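Local structure of fucolectin-related protein (Streptococcus pneumoniae, 2WMF) at residues V118-G123 with N157-H162; E131-Q136 with A164-V169; E270-I275 with T306-K311. The protein probably hydrolyses galactosidic linkages in host blood-group antigen glycans, as a pneumococcal glycoside hydrolase of family 98. One frame throughout, in Å; residues are numbered along the deposited sequence.

Interaction 1 (V118-G123 with N157-H162); sequences VIMSAG and NQLAPH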
loop_
_atom_site.group_PDB
_atom_site.type_symbol
_atom_site.label_atom_id
_atom_site.label_comp_id
_atom_site.label_asym_id
_atom_site.label_seq_id
_atom_site.Cartn_x
_atom_site.Cartn_y
_atom_site.Cartn_z
ATOM N N VAL A 118 16.930 -7.167 3.651
ATOM C CA VAL A 118 16.000 -8.169 4.196
ATOM C C VAL A 118 16.850 -9.206 4.923
ATOM O O VAL A 118 17.614 -9.935 4.277
ATOM C CB VAL A 118 15.168 -8.868 3.114
ATOM C CG1 VAL A 118 14.241 -9.898 3.767
ATOM C CG2 VAL A 118 14.373 -7.839 2.235
ATOM N N ILE A 119 16.761 -9.221 6.245
ATOM C CA ILE A 119 17.551 -10.144 7.085
ATOM C C ILE A 119 16.739 -11.201 7.816
ATOM O O ILE A 119 17.319 -12.097 8.424
ATOM C CB ILE A 119 18.487 -9.411 8.072
ATOM C CG1 ILE A 119 17.691 -8.726 9.199
ATOM C CG2 ILE A 119 19.394 -8.376 7.277
ATOM C CD1 ILE A 119 18.579 -8.209 10.304
ATOM N N MET A 120 15.405 -11.095 7.761
ATOM C CA MET A 120 14.517 -12.066 8.367
ATOM C C MET A 120 13.346 -12.368 7.427
ATOM O O MET A 120 12.817 -11.457 6.810
ATOM C CB MET A 120 13.921 -11.546 9.694
ATOM C CG MET A 120 14.880 -11.447 10.897
ATOM S SD MET A 120 14.067 -10.820 12.358
ATOM C CE MET A 120 13.192 -12.280 12.942
ATOM N N SER A 121 13.016 -13.665 7.289
ATOM C CA SER A 121 11.852 -14.079 6.521
ATOM C C SER A 121 11.502 -15.552 6.768
ATOM O O SER A 121 12.372 -16.358 7.110
ATOM C CB SER A 121 12.091 -13.882 5.030
ATOM O OG SER A 121 10.885 -14.043 4.296
ATOM N N ALA A 122 10.217 -15.840 6.636
ATOM C CA ALA A 122 9.684 -17.201 6.574
ATOM C C ALA A 122 10.212 -18.093 7.714
ATOM O O ALA A 122 10.627 -19.240 7.487
ATOM C CB ALA A 122 9.960 -17.808 5.187
ATOM N N GLY A 123 10.155 -17.579 8.954
ATOM C CA GLY A 123 10.428 -18.375 10.126
ATOM C C GLY A 123 11.871 -18.637 10.471
ATOM O O GLY A 123 12.159 -19.316 11.483
ATOM N N ASN A 157 8.258 -18.862 18.101
ATOM C CA ASN A 157 8.391 -17.928 19.230
ATOM C C ASN A 157 9.724 -17.157 19.283
ATOM O O ASN A 157 9.912 -16.336 20.187
ATOM C CB ASN A 157 8.157 -18.645 20.560
ATOM C CG ASN A 157 9.221 -19.689 20.889
ATOM O OD1 ASN A 157 10.369 -19.660 20.402
ATOM N ND2 ASN A 157 8.840 -20.638 21.757
ATOM N N GLN A 158 10.629 -17.408 18.349
ATOM C CA GLN A 158 11.891 -16.642 18.267
ATOM C C GLN A 158 11.795 -15.346 17.423
ATOM O O GLN A 158 12.672 -14.478 17.491
ATOM C CB GLN A 158 13.028 -17.503 17.740
ATOM C CG GLN A 158 13.315 -18.744 18.572
ATOM C CD GLN A 158 14.574 -19.495 18.164
ATOM O OE1 GLN A 158 15.550 -18.925 17.655
ATOM N NE2 GLN A 158 14.575 -20.805 18.428
ATOM N N LEU A 159 10.768 -15.235 16.587
ATOM C CA LEU A 159 10.688 -14.148 15.624
ATOM C C LEU A 159 10.523 -12.794 16.291
ATOM O O LEU A 159 11.203 -11.836 15.912
ATOM C CB LEU A 159 9.529 -14.407 14.655
ATOM C CG LEU A 159 9.656 -15.708 13.841
ATOM C CD1 LEU A 159 8.418 -15.846 12.943
ATOM C CD2 LEU A 159 10.986 -15.817 13.068
ATOM N N ALA A 160 9.671 -12.734 17.292
ATOM C CA ALA A 160 9.434 -11.456 17.992
ATOM C C ALA A 160 10.686 -11.034 18.800
ATOM O O ALA A 160 11.151 -9.888 18.683
ATOM C CB ALA A 160 8.208 -11.508 18.860
ATOM N N PRO A 161 11.232 -11.937 19.643
ATOM C CA PRO A 161 12.474 -11.546 20.361
ATOM C C PRO A 161 13.668 -11.200 19.459
ATOM O O PRO A 161 14.445 -10.230 19.730
ATOM C CB PRO A 161 12.759 -12.768 21.261
ATOM C CG PRO A 161 11.575 -13.542 21.260
ATOM C CD PRO A 161 10.771 -13.272 20.054
ATOM N N HIS A 162 13.825 -11.929 18.366
ATOM C CA HIS A 162 14.940 -11.642 17.460
ATOM C C HIS A 162 14.715 -10.261 16.826
ATOM O O HIS A 162 15.647 -9.513 16.619
ATOM C CB HIS A 162 15.125 -12.700 16.392
ATOM C CG HIS A 162 15.676 -13.988 16.904
ATOM N ND1 HIS A 162 15.949 -15.063 16.080
ATOM C CD2 HIS A 162 16.002 -14.369 18.156
ATOM C CE1 HIS A 162 16.414 -16.066 16.821
ATOM N NE2 HIS A 162 16.473 -15.663 18.082
#

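Interaction 2 (E131-Q136 with A164-V169); sequences EWLDEQ and AKYLEV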
loop_
_atom_site.group_PDB
_atom_site.type_symbol
_atom_site.label_atom_id
_atom_site.label_comp_id
_atom_site.label_asym_id
_atom_site.label_seq_id
_atom_site.Cartn_x
_atom_site.Cartn_y
_atom_site.Cartn_z
ATOM N N GLU A 131 25.427 -8.400 16.251
ATOM C CA GLU A 131 26.776 -7.826 16.215
ATOM C C GLU A 131 27.280 -7.556 14.765
ATOM O O GLU A 131 27.935 -6.524 14.498
ATOM C CB GLU A 131 27.700 -8.785 16.957
ATOM C CG GLU A 131 27.368 -8.990 18.464
ATOM C CD GLU A 131 26.148 -9.903 18.813
ATOM O OE1 GLU A 131 25.604 -10.654 17.954
ATOM O OE2 GLU A 131 25.729 -9.846 20.015
ATOM N N TRP A 132 26.983 -8.472 13.834
ATOM C CA TRP A 132 27.327 -8.295 12.428
ATOM C C TRP A 132 26.580 -7.116 11.815
ATOM O O TRP A 132 27.150 -6.300 11.093
ATOM C CB TRP A 132 27.067 -9.575 11.617
ATOM C CG TRP A 132 27.342 -9.465 10.142
ATOM C CD1 TRP A 132 28.508 -9.755 9.490
ATOM C CD2 TRP A 132 26.425 -9.016 9.126
ATOM N NE1 TRP A 132 28.367 -9.538 8.147
ATOM C CE2 TRP A 132 27.110 -9.066 7.888
ATOM C CE3 TRP A 132 25.088 -8.584 9.143
ATOM C CZ2 TRP A 132 26.519 -8.680 6.688
ATOM C CZ3 TRP A 132 24.514 -8.201 7.966
ATOM C CH2 TRP A 132 25.205 -8.270 6.749
ATOM N N LEU A 133 25.301 -7.002 12.110
ATOM C CA LEU A 133 24.532 -5.865 11.605
ATOM C C LEU A 133 25.081 -4.524 12.152
ATOM O O LEU A 133 25.196 -3.530 11.410
ATOM C CB LEU A 133 23.062 -6.012 11.986
ATOM C CG LEU A 133 22.122 -4.899 11.540
ATOM C CD1 LEU A 133 22.124 -4.782 10.026
ATOM C CD2 LEU A 133 20.690 -5.103 12.112
ATOM N N ASP A 134 25.386 -4.515 13.455
ATOM C CA ASP A 134 25.977 -3.346 14.142
ATOM C C ASP A 134 27.237 -2.873 13.359
ATOM O O ASP A 134 27.371 -1.692 13.026
ATOM C CB ASP A 134 26.286 -3.727 15.593
ATOM C CG ASP A 134 26.793 -2.562 16.440
ATOM O OD1 ASP A 134 27.798 -1.940 16.050
ATOM O OD2 ASP A 134 26.141 -2.270 17.458
ATOM N N GLU A 135 28.099 -3.827 13.000
ATOM C CA GLU A 135 29.311 -3.566 12.204
ATOM C C GLU A 135 28.976 -2.958 10.859
ATOM O O GLU A 135 29.642 -2.039 10.406
ATOM C CB GLU A 135 30.116 -4.863 12.008
ATOM C CG GLU A 135 30.763 -5.333 13.287
ATOM C CD GLU A 135 31.352 -6.752 13.183
ATOM O OE1 GLU A 135 31.165 -7.442 12.141
ATOM O OE2 GLU A 135 31.998 -7.187 14.179
ATOM N N GLN A 136 27.930 -3.465 10.210
ATOM C CA GLN A 136 27.556 -2.930 8.926
ATOM C C GLN A 136 27.041 -1.483 9.031
ATOM O O GLN A 136 27.384 -0.665 8.182
ATOM C CB GLN A 136 26.566 -3.837 8.170
ATOM C CG GLN A 136 26.942 -5.317 8.069
ATOM C CD GLN A 136 28.448 -5.551 7.853
ATOM O OE1 GLN A 136 29.054 -4.999 6.910
ATOM N NE2 GLN A 136 29.060 -6.335 8.742
ATOM N N ALA A 164 13.098 -7.777 18.107
ATOM C CA ALA A 164 13.360 -6.804 19.186
ATOM C C ALA A 164 14.861 -6.490 19.285
ATOM O O ALA A 164 15.251 -5.324 19.446
ATOM C CB ALA A 164 12.799 -7.329 20.526
ATOM N N LYS A 165 15.696 -7.516 19.153
ATOM C CA LYS A 165 17.146 -7.289 19.254
ATOM C C LYS A 165 17.629 -6.484 18.057
ATOM O O LYS A 165 18.435 -5.554 18.202
ATOM C CB LYS A 165 17.908 -8.600 19.343
ATOM C CG LYS A 165 19.400 -8.399 19.529
ATOM C CD LYS A 165 19.807 -7.877 20.941
ATOM C CE LYS A 165 21.071 -7.070 20.863
ATOM N NZ LYS A 165 20.697 -5.759 20.226
ATOM N N TYR A 166 17.158 -6.819 16.864
ATOM C CA TYR A 166 17.571 -6.036 15.697
ATOM C C TYR A 166 17.062 -4.591 15.765
ATOM O O TYR A 166 17.796 -3.644 15.393
ATOM C CB TYR A 166 17.097 -6.670 14.403
ATOM C CG TYR A 166 17.753 -7.994 14.018
ATOM C CD1 TYR A 166 19.159 -8.131 13.916
ATOM C CD2 TYR A 166 16.962 -9.083 13.717
ATOM C CE1 TYR A 166 19.720 -9.347 13.531
ATOM C CE2 TYR A 166 17.495 -10.259 13.312
ATOM C CZ TYR A 166 18.871 -10.418 13.231
ATOM O OH TYR A 166 19.361 -11.642 12.823
ATOM N N LEU A 167 15.841 -4.412 16.265
ATOM C CA LEU A 167 15.287 -3.064 16.452
ATOM C C LEU A 167 16.217 -2.222 17.376
ATOM O O LEU A 167 16.446 -1.041 17.125
ATOM C CB LEU A 167 13.859 -3.175 16.998
ATOM C CG LEU A 167 13.149 -1.873 17.423
ATOM C CD1 LEU A 167 13.067 -0.845 16.272
ATOM C CD2 LEU A 167 11.745 -2.238 18.004
ATOM N N GLU A 168 16.691 -2.824 18.466
ATOM C CA GLU A 168 17.634 -2.148 19.381
ATOM C C GLU A 168 18.902 -1.700 18.649
ATOM O O GLU A 168 19.341 -0.561 18.790
ATOM C CB GLU A 168 17.966 -3.095 20.531
ATOM C CG GLU A 168 18.947 -2.541 21.494
ATOM C CD GLU A 168 19.149 -3.453 22.708
ATOM O OE1 GLU A 168 18.713 -4.625 22.708
ATOM O OE2 GLU A 168 19.748 -2.972 23.684
ATOM N N VAL A 169 19.450 -2.570 17.810
ATOM C CA VAL A 169 20.624 -2.209 17.000
ATOM C C VAL A 169 20.273 -1.037 16.062
ATOM O O VAL A 169 21.044 -0.092 15.903
ATOM C CB VAL A 169 21.183 -3.372 16.159
ATOM C CG1 VAL A 169 22.423 -2.921 15.328
ATOM C CG2 VAL A 169 21.605 -4.577 17.020
#

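Interaction 3 (E270-I275 with T306-K311); sequences EPESMI and TPAFTK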
loop_
_atom_site.group_PDB
_atom_site.type_symbol
_atom_site.label_atom_id
_atom_site.label_comp_id
_atom_site.label_asym_id
_atom_site.label_seq_id
_atom_site.Cartn_x
_atom_site.Cartn_y
_atom_site.Cartn_z
ATOM N N GLU A 270 -2.922 -7.790 -11.743
ATOM C CA GLU A 270 -3.695 -6.863 -10.890
ATOM C C GLU A 270 -3.681 -5.481 -11.583
ATOM O O GLU A 270 -2.586 -4.968 -11.892
ATOM C CB GLU A 270 -3.086 -6.739 -9.502
ATOM C CG GLU A 270 -3.862 -5.735 -8.649
ATOM C CD GLU A 270 -3.514 -5.646 -7.179
ATOM O OE1 GLU A 270 -2.900 -6.570 -6.636
ATOM O OE2 GLU A 270 -3.934 -4.593 -6.570
ATOM N N PRO A 271 -4.854 -4.889 -11.840
ATOM C CA PRO A 271 -4.867 -3.588 -12.532
ATOM C C PRO A 271 -3.925 -2.561 -11.875
ATOM O O PRO A 271 -3.847 -2.442 -10.642
ATOM C CB PRO A 271 -6.323 -3.169 -12.455
ATOM C CG PRO A 271 -7.047 -4.453 -12.436
ATOM C CD PRO A 271 -6.225 -5.371 -11.586
ATOM N N GLU A 272 -3.205 -1.847 -12.729
ATOM C CA GLU A 272 -2.219 -0.830 -12.273
ATOM C C GLU A 272 -2.831 0.184 -11.311
ATOM O O GLU A 272 -2.279 0.471 -10.245
ATOM C CB GLU A 272 -1.589 -0.111 -13.474
ATOM C CG GLU A 272 -0.663 -1.016 -14.324
ATOM C CD GLU A 272 -1.291 -1.814 -15.432
ATOM O OE1 GLU A 272 -2.542 -2.069 -15.420
ATOM O OE2 GLU A 272 -0.497 -2.190 -16.354
ATOM N N SER A 273 -3.970 0.730 -11.679
ATOM C CA SER A 273 -4.631 1.722 -10.811
ATOM C C SER A 273 -5.117 1.094 -9.506
ATOM O O SER A 273 -5.250 1.772 -8.478
ATOM C CB SER A 273 -5.803 2.362 -11.529
ATOM O OG SER A 273 -6.665 1.345 -11.972
ATOM N N MET A 274 -5.373 -0.211 -9.519
ATOM C CA MET A 274 -5.796 -0.862 -8.282
ATOM C C MET A 274 -4.638 -0.964 -7.259
ATOM O O MET A 274 -4.874 -0.946 -6.042
ATOM C CB MET A 274 -6.405 -2.241 -8.535
ATOM C CG MET A 274 -6.872 -2.987 -7.275
ATOM S SD MET A 274 -7.686 -4.559 -7.744
ATOM C CE MET A 274 -7.621 -5.384 -6.151
ATOM N N ILE A 275 -3.414 -1.095 -7.752
ATOM C CA ILE A 275 -2.223 -1.012 -6.887
ATOM C C ILE A 275 -2.244 0.353 -6.113
ATOM O O ILE A 275 -2.068 0.425 -4.875
ATOM C CB ILE A 275 -0.928 -1.133 -7.667
ATOM C CG1 ILE A 275 -0.803 -2.504 -8.340
ATOM C CG2 ILE A 275 0.291 -0.977 -6.740
ATOM C CD1 ILE A 275 0.247 -2.516 -9.442
ATOM N N THR A 306 8.469 -0.679 -15.337
ATOM C CA THR A 306 7.194 -1.099 -15.895
ATOM C C THR A 306 6.151 0.005 -15.819
ATOM O O THR A 306 6.276 0.956 -14.997
ATOM C CB THR A 306 6.657 -2.321 -15.120
ATOM O OG1 THR A 306 6.353 -1.906 -13.775
ATOM C CG2 THR A 306 7.614 -3.524 -15.141
ATOM N N PRO A 307 5.064 -0.101 -16.640
ATOM C CA PRO A 307 3.938 0.829 -16.516
ATOM C C PRO A 307 3.254 0.811 -15.149
ATOM O O PRO A 307 2.813 1.865 -14.663
ATOM C CB PRO A 307 2.996 0.389 -17.642
ATOM C CG PRO A 307 3.956 -0.177 -18.675
ATOM C CD PRO A 307 4.973 -0.925 -17.865
ATOM N N ALA A 308 3.215 -0.348 -14.499
ATOM C CA ALA A 308 2.615 -0.450 -13.129
ATOM C C ALA A 308 3.402 0.472 -12.198
ATOM O O ALA A 308 2.816 1.224 -11.363
ATOM C CB ALA A 308 2.602 -1.932 -12.612
ATOM N N PHE A 309 4.724 0.510 -12.420
ATOM C CA PHE A 309 5.584 1.421 -11.633
ATOM C C PHE A 309 5.370 2.883 -12.042
ATOM O O PHE A 309 5.015 3.735 -11.202
ATOM C CB PHE A 309 7.066 1.034 -11.724
ATOM C CG PHE A 309 7.962 1.808 -10.779
ATOM C CD1 PHE A 309 7.804 1.676 -9.401
ATOM C CD2 PHE A 309 8.938 2.700 -11.264
ATOM C CE1 PHE A 309 8.630 2.373 -8.489
ATOM C CE2 PHE A 309 9.761 3.428 -10.357
ATOM C CZ PHE A 309 9.604 3.232 -8.978
ATOM N N THR A 310 5.609 3.182 -13.305
ATOM C CA THR A 310 5.610 4.581 -13.796
ATOM C C THR A 310 4.269 5.316 -13.846
ATOM O O THR A 310 4.209 6.549 -13.624
ATOM C CB THR A 310 6.322 4.693 -15.159
ATOM O OG1 THR A 310 5.497 4.100 -16.168
ATOM C CG2 THR A 310 7.723 4.071 -15.103
ATOM N N LYS A 311 3.201 4.555 -14.097
ATOM C CA LYS A 311 1.884 5.056 -14.279
ATOM C C LYS A 311 0.869 4.570 -13.241
ATOM O O LYS A 311 -0.302 4.958 -13.321
ATOM C CB LYS A 311 1.394 4.752 -15.713
ATOM C CG LYS A 311 2.048 5.679 -16.744
ATOM C CD LYS A 311 1.385 5.559 -18.148
ATOM C CE LYS A 311 1.661 6.744 -19.128
ATOM N NZ LYS A 311 0.872 6.709 -20.452
#

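Interaction 1 (V118-G123 with N157-H162)
Met120 reaches across to the first turn of helix 159-172, where its terminal methyl meets Leu159 and His162. CE lies 3.6 Å from the carbonyl oxygen Leu159 O, 4.0 Å from His162 CB and 4.2 Å from Leu159 CD2, so one methyl touches backbone and side chains of the helix by van der Waals contact. The chain runs straight as far as SD and then bends at chi3 (79°), which turns the methyl out of the line of the side chain and toward the helix. Leu159 O, though covered by the methyl, is hydrogen-bonded to Ser163 OG.

His162 and Met120 cross at about a right angle. His162 presents CB to the methyl, while its imidazole heads off in another direction; Gln158 O stands 3.0 Å above one face of that ring, offset toward the rim. The same oxygen accepts the backbone bond from His162 N at 2.9 Å, a helical turn that holds Gln158 O close to the ring.

Leu159 meets its second partner through the same branch. CD2, which also touches Met120, lies 3.9 Å from Gly123 C, so the leucine leans its methyl on a piece of bare main chain. Gly123 has a positive phi (79°), a conformation favourable to glycine, and its N donates to Asn151 OD1.

Three of the four touching residues are buried. The contact lies at the C-terminal end of strand 115-121 in the eight-stranded parallel barrel, the end at which barrel enzymes generally carry their active sites. The adjacent strand 143-149 pairs with it through Ile119 and Met120, and leads through a loop into helix 159-172, which packs against the strand through Ser163 and Tyr166.

Interaction 2 (E131-Q136 with A164-V169)
Asp134 OD1 is gripped by two groups, Tyr173 OH and Gln138 NE2, while its other oxygen, OD2, forms a salt bridge with Lys172 NZ. Two of these partners lie at or just beyond the end of helix 159-172, so the carboxylate ties helix 130-139 to its neighbour, and the positive charge would be expected to favour its ionised form. The apolar part of Asp134 works nearer the helix axes: Val169 CG1 sits 3.8 Å from Asp134 CA and 4.0 Å from Asp134 CB. That methyl lies anti to the valine N (chi1 -180°), the placement that brings it against the facing backbone.

Leu133 fills the next position. Its CD2 approaches Tyr166 CD1 at 3.8 Å, the two side chains meeting at a slant, and is 4.3 Å from Val169 CG1, which links the two halves of the apolar patch. Tyr166 OH is secured at the far end of the ring by Val128 O and Thr127 OG1, in the stretch leading into helix 130-139, and two bonds at the hydroxyl would be expected to restrain the ring against Leu133. Helix 130-139 is itself stiffened by a side-chain bond from Gln136 NE2 back to Trp132 O, 3.0 Å long.

The axes of 131-136 and 164-169 come within 9.9 Å and run nearly parallel, at a signed crossing angle of -23°, as expected of successive outer helices in a beta/alpha barrel. Inward, Leu133 rests on Leu143 and Val146 of strand 143-149, and Tyr166 on Phe177 of strand 176-180; helix 194-203 packs against Ala164 and Leu167 of helix 159-172.

Interaction 3 (E270-I275 with T306-K311)
The flat carboxylate of Glu272 is carried past Ala308, which the side chain touches with its methylene. OE1 pairs with Lys488 NZ, and OE2 is held by Tyr519 OH and Thr486 OG1, so both oxygens have partners beyond the two segments. Phe309, whose side chain sets off away from 270-275, has its ring edge-to-face with that of Phe299.

Between the helices the fit is close. Glu272 CG lies 3.5 Å from Ala308 CA and 3.8 Å from Ala308 CB. Its place beside the backbone N (chi1 -69°) puts CG on the alanine, and the bend at chi2 (88°) then turns the carboxylate off toward Tyr519 and Lys488. Ile275 CD1 comes at the same methyl, 4.0 Å from Ala308 CB. The CA atoms of Glu272 and Ala308 come within 4.9 Å, consistent with the small alanine side chain.

These are the first turns of helices 272-283 and 307-322, the ones that precede and follow strand 289-293, the last strand of the eight-stranded beta/alpha barrel. Pro271 and Thr306 hold the N-cap positions. Thr306 OG1 caps its helix by accepting from Phe309 N at 3.2 Å, with an N-H...O angle of 152°, and is also bonded to Tyr297 O. Tyr297 packs against Glu272, Ile275 and Ala308, while Tyr484 and Tyr519, from loops of the C-terminal beta-rich region, lie against Pro307.

How the interactions relate
Interactions 1 and 2 form one continuous patch, with centres 13 Å apart and helix 159-172 common to both. Their segments alternate along the chain: strand 115-121, helix 130-139, then 157-162, which leads into the shared helix, and 164-169 within it. Tyr166 joins them, with Met120 SD 3.6 Å from its CE2 and Ile119 CD1 3.6 Å from its CE1. Interaction 3 comes later, 31 Å from interaction 1 and 35 Å from interaction 2 between centres, and touches neither. All belong to the barrel: interaction 1 sets the end of the third strand against helix 159-172, interaction 2 packs that helix on helix 130-139, and interaction 3 pairs late helices where the barrel meets the C-terminal beta-rich region.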